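Local coordinates for protein gamma-glutamyltranspeptidase (Klebsiella pneumoniae subsp. pneumoniae, PDB 5HFT) that catalyses the conversion of oxamate to oxalate in the uric acid degradation pathway, at residues 222-225 with 226-230. Numbering follows the deposited sequence.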
ATOM      1  N   GLY A 222       9.744 -21.202   0.931  1.00 45.99           N
ATOM      2  CA  GLY A 222       8.880 -20.593  -0.067  1.00 42.39           C
ATOM      3  C   GLY A 222       7.839 -19.663   0.542  1.00 43.65           C
ATOM      4  O   GLY A 222       7.389 -19.840   1.682  1.00 44.48           O
ATOM      5  N   LEU A 223       7.453 -18.639  -0.230  1.00 40.90           N
ATOM      6  CA  LEU A 223       6.544 -17.625   0.293  1.00 39.35           C
ATOM      7  C   LEU A 223       5.228 -18.230   0.747  1.00 41.07           C
ATOM      8  O   LEU A 223       4.631 -17.767   1.722  1.00 42.24           O
ATOM      9  CB  LEU A 223       6.278 -16.527  -0.736  1.00 38.23           C
ATOM     10  CG  LEU A 223       7.374 -15.599  -1.282  1.00 47.36           C
ATOM     11  CD1 LEU A 223       8.382 -15.202  -0.191  1.00 44.04           C
ATOM     12  CD2 LEU A 223       8.058 -16.187  -2.525  1.00 46.52           C
ATOM     13  N   ASP A 224       4.729 -19.228   0.027  1.00 43.05           N
ATOM     14  CA  ASP A 224       3.413 -19.736   0.387  1.00 40.52           C
ATOM     15  C   ASP A 224       3.429 -20.536   1.681  1.00 40.94           C
ATOM     16  O   ASP A 224       2.357 -20.771   2.257  1.00 41.94           O
ATOM     17  CB  ASP A 224       2.814 -20.546  -0.768  1.00 33.92           C
ATOM     18  CG  ASP A 224       1.297 -20.489  -0.772  1.00 39.29           C
ATOM     19  OD1 ASP A 224       0.752 -19.362  -0.698  1.00 35.89           O
ATOM     20  OD2 ASP A 224       0.643 -21.557  -0.854  1.00 42.32           O
ATOM     21  N   SER A 225       4.608 -20.940   2.168  1.00 45.68           N
ATOM     22  CA  SER A 225       4.676 -21.633   3.454  1.00 37.62           C
ATOM     23  C   SER A 225       4.100 -20.796   4.582  1.00 38.00           C
ATOM     24  O   SER A 225       3.757 -21.340   5.632  1.00 47.10           O
ATOM     25  CB  SER A 225       6.120 -22.023   3.760  1.00 40.69           C
ATOM     26  OG  SER A 225       6.891 -20.905   4.158  1.00 42.76           O
ATOM     27  N   PHE A 226       3.957 -19.489   4.373  1.00 37.76           N
ATOM     28  CA  PHE A 226       3.296 -18.619   5.340  1.00 39.76           C
ATOM     29  C   PHE A 226       1.870 -19.075   5.620  1.00 38.27           C
ATOM     30  O   PHE A 226       1.379 -18.923   6.746  1.00 38.51           O
ATOM     31  CB  PHE A 226       3.342 -17.187   4.799  1.00 37.86           C
ATOM     32  CG  PHE A 226       2.829 -16.121   5.735  1.00 35.41           C
ATOM     33  CD1 PHE A 226       1.467 -15.888   5.870  1.00 32.88           C
ATOM     34  CD2 PHE A 226       3.711 -15.280   6.391  1.00 37.05           C
ATOM     35  CE1 PHE A 226       0.980 -14.876   6.677  1.00 28.69           C
ATOM     36  CE2 PHE A 226       3.233 -14.270   7.211  1.00 39.74           C
ATOM     37  CZ  PHE A 226       1.853 -14.072   7.347  1.00 34.25           C
ATOM     38  N   TYR A 227       1.190 -19.643   4.621  1.00 40.13           N
ATOM     39  CA  TYR A 227      -0.179 -20.118   4.800  1.00 43.00           C
ATOM     40  C   TYR A 227      -0.319 -21.633   4.745  1.00 42.59           C
ATOM     41  O   TYR A 227      -1.327 -22.153   5.225  1.00 40.79           O
ATOM     42  CB  TYR A 227      -1.110 -19.508   3.739  1.00 37.68           C
ATOM     43  CG  TYR A 227      -1.012 -18.005   3.631  1.00 41.78           C
ATOM     44  CD1 TYR A 227       0.049 -17.397   2.950  1.00 41.39           C
ATOM     45  CD2 TYR A 227      -1.977 -17.183   4.200  1.00 42.04           C
ATOM     46  CE1 TYR A 227       0.150 -16.013   2.849  1.00 35.10           C
ATOM     47  CE2 TYR A 227      -1.884 -15.795   4.102  1.00 40.39           C
ATOM     48  CZ  TYR A 227      -0.817 -15.220   3.426  1.00 36.25           C
ATOM     49  OH  TYR A 227      -0.719 -13.848   3.330  1.00 35.01           O
ATOM     50  N   ARG A 228       0.675 -22.349   4.193  1.00 46.21           N
ATOM     51  CA  ARG A 228       0.558 -23.777   3.911  1.00 43.41           C
ATOM     52  C   ARG A 228       1.839 -24.566   4.204  1.00 42.94           C
ATOM     53  O   ARG A 228       1.980 -25.696   3.720  1.00 45.99           O
ATOM     54  CB  ARG A 228       0.146 -24.005   2.443  1.00 43.30           C
ATOM     55  CG  ARG A 228      -1.315 -23.672   2.179  1.00 43.91           C
ATOM     56  CD  ARG A 228      -1.620 -23.162   0.776  1.00 43.95           C
ATOM     57  NE  ARG A 228      -2.789 -22.296   0.858  1.00 41.22           N
ATOM     58  CZ  ARG A 228      -2.822 -21.030   0.473  1.00 39.10           C
ATOM     59  NH1 ARG A 228      -1.762 -20.473  -0.089  1.00 41.09           N
ATOM     60  NH2 ARG A 228      -3.934 -20.333   0.632  1.00 40.95           N
ATOM     61  N   GLY A 229       2.769 -24.012   4.978  1.00 40.64           N
ATOM     62  CA  GLY A 229       4.002 -24.691   5.301  1.00 40.51           C
ATOM     63  C   GLY A 229       4.342 -24.599   6.779  1.00 44.46           C
ATOM     64  O   GLY A 229       3.472 -24.321   7.619  1.00 46.05           O
ATOM     65  N   PRO A 230       5.620 -24.855   7.119  1.00 43.55           N
ATOM     66  CA  PRO A 230       6.044 -24.800   8.538  1.00 41.64           C
ATOM     67  C   PRO A 230       5.740 -23.483   9.232  1.00 40.19           C
ATOM     68  O   PRO A 230       5.290 -23.483  10.385  1.00 38.43           O
ATOM     69  CB  PRO A 230       7.563 -25.053   8.462  1.00 37.06           C
ATOM     70  CG  PRO A 230       7.755 -25.855   7.212  1.00 44.25           C
ATOM     71  CD  PRO A 230       6.694 -25.350   6.236  1.00 48.37           C
TER
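The carbonyl oxygen of D224 is gripped by two backbone N-H groups one residue apart, Y227 N at 2.9 Å from D224 O and R228 N at 3.0 Å from it, so that one oxygen accepts both the i+3 and the i+4 bond of the helical turn. Before it, F226 N reaches L223 O; after it, G229 N closes on S225 O at 2.9 Å. The D224 side chain follows the same four-residue step. Its CG is anti to the backbone N (chi1 -151°), and the carboxylate forms a salt bridge with R228, NH1 lying 2.7 Å from OD2. NH1 comes in on the syn side of OD2, with the carboxylate and guanidinium planes 29° apart. The arginine chain bends at chi2, which brings CD past the carboxylate and leaves one guanidinium face over Y227 CB. R228 NE hydrogen-bonds to the carbonyl oxygen of Q252, fixing the group from a second direction. At the start of the helix S225 OG donates a hydrogen bond to G222 O (2.7 Å), which also accepts from S225 N and is thus held twice. Y227 turns the edge of its ring to D224 O, while its hydroxyl hydrogen-bonds with the backbone at A128 and S132. F226 CD1 lies above one face of that ring, toward its rim, and the phenylalanine packs on L218, V131, L231 and L235. G222 to S225 form a type I beta turn leading into a one-turn helix, a compact connection between helices 209-221 and 230-242, with G229 at the N-cap position of the latter.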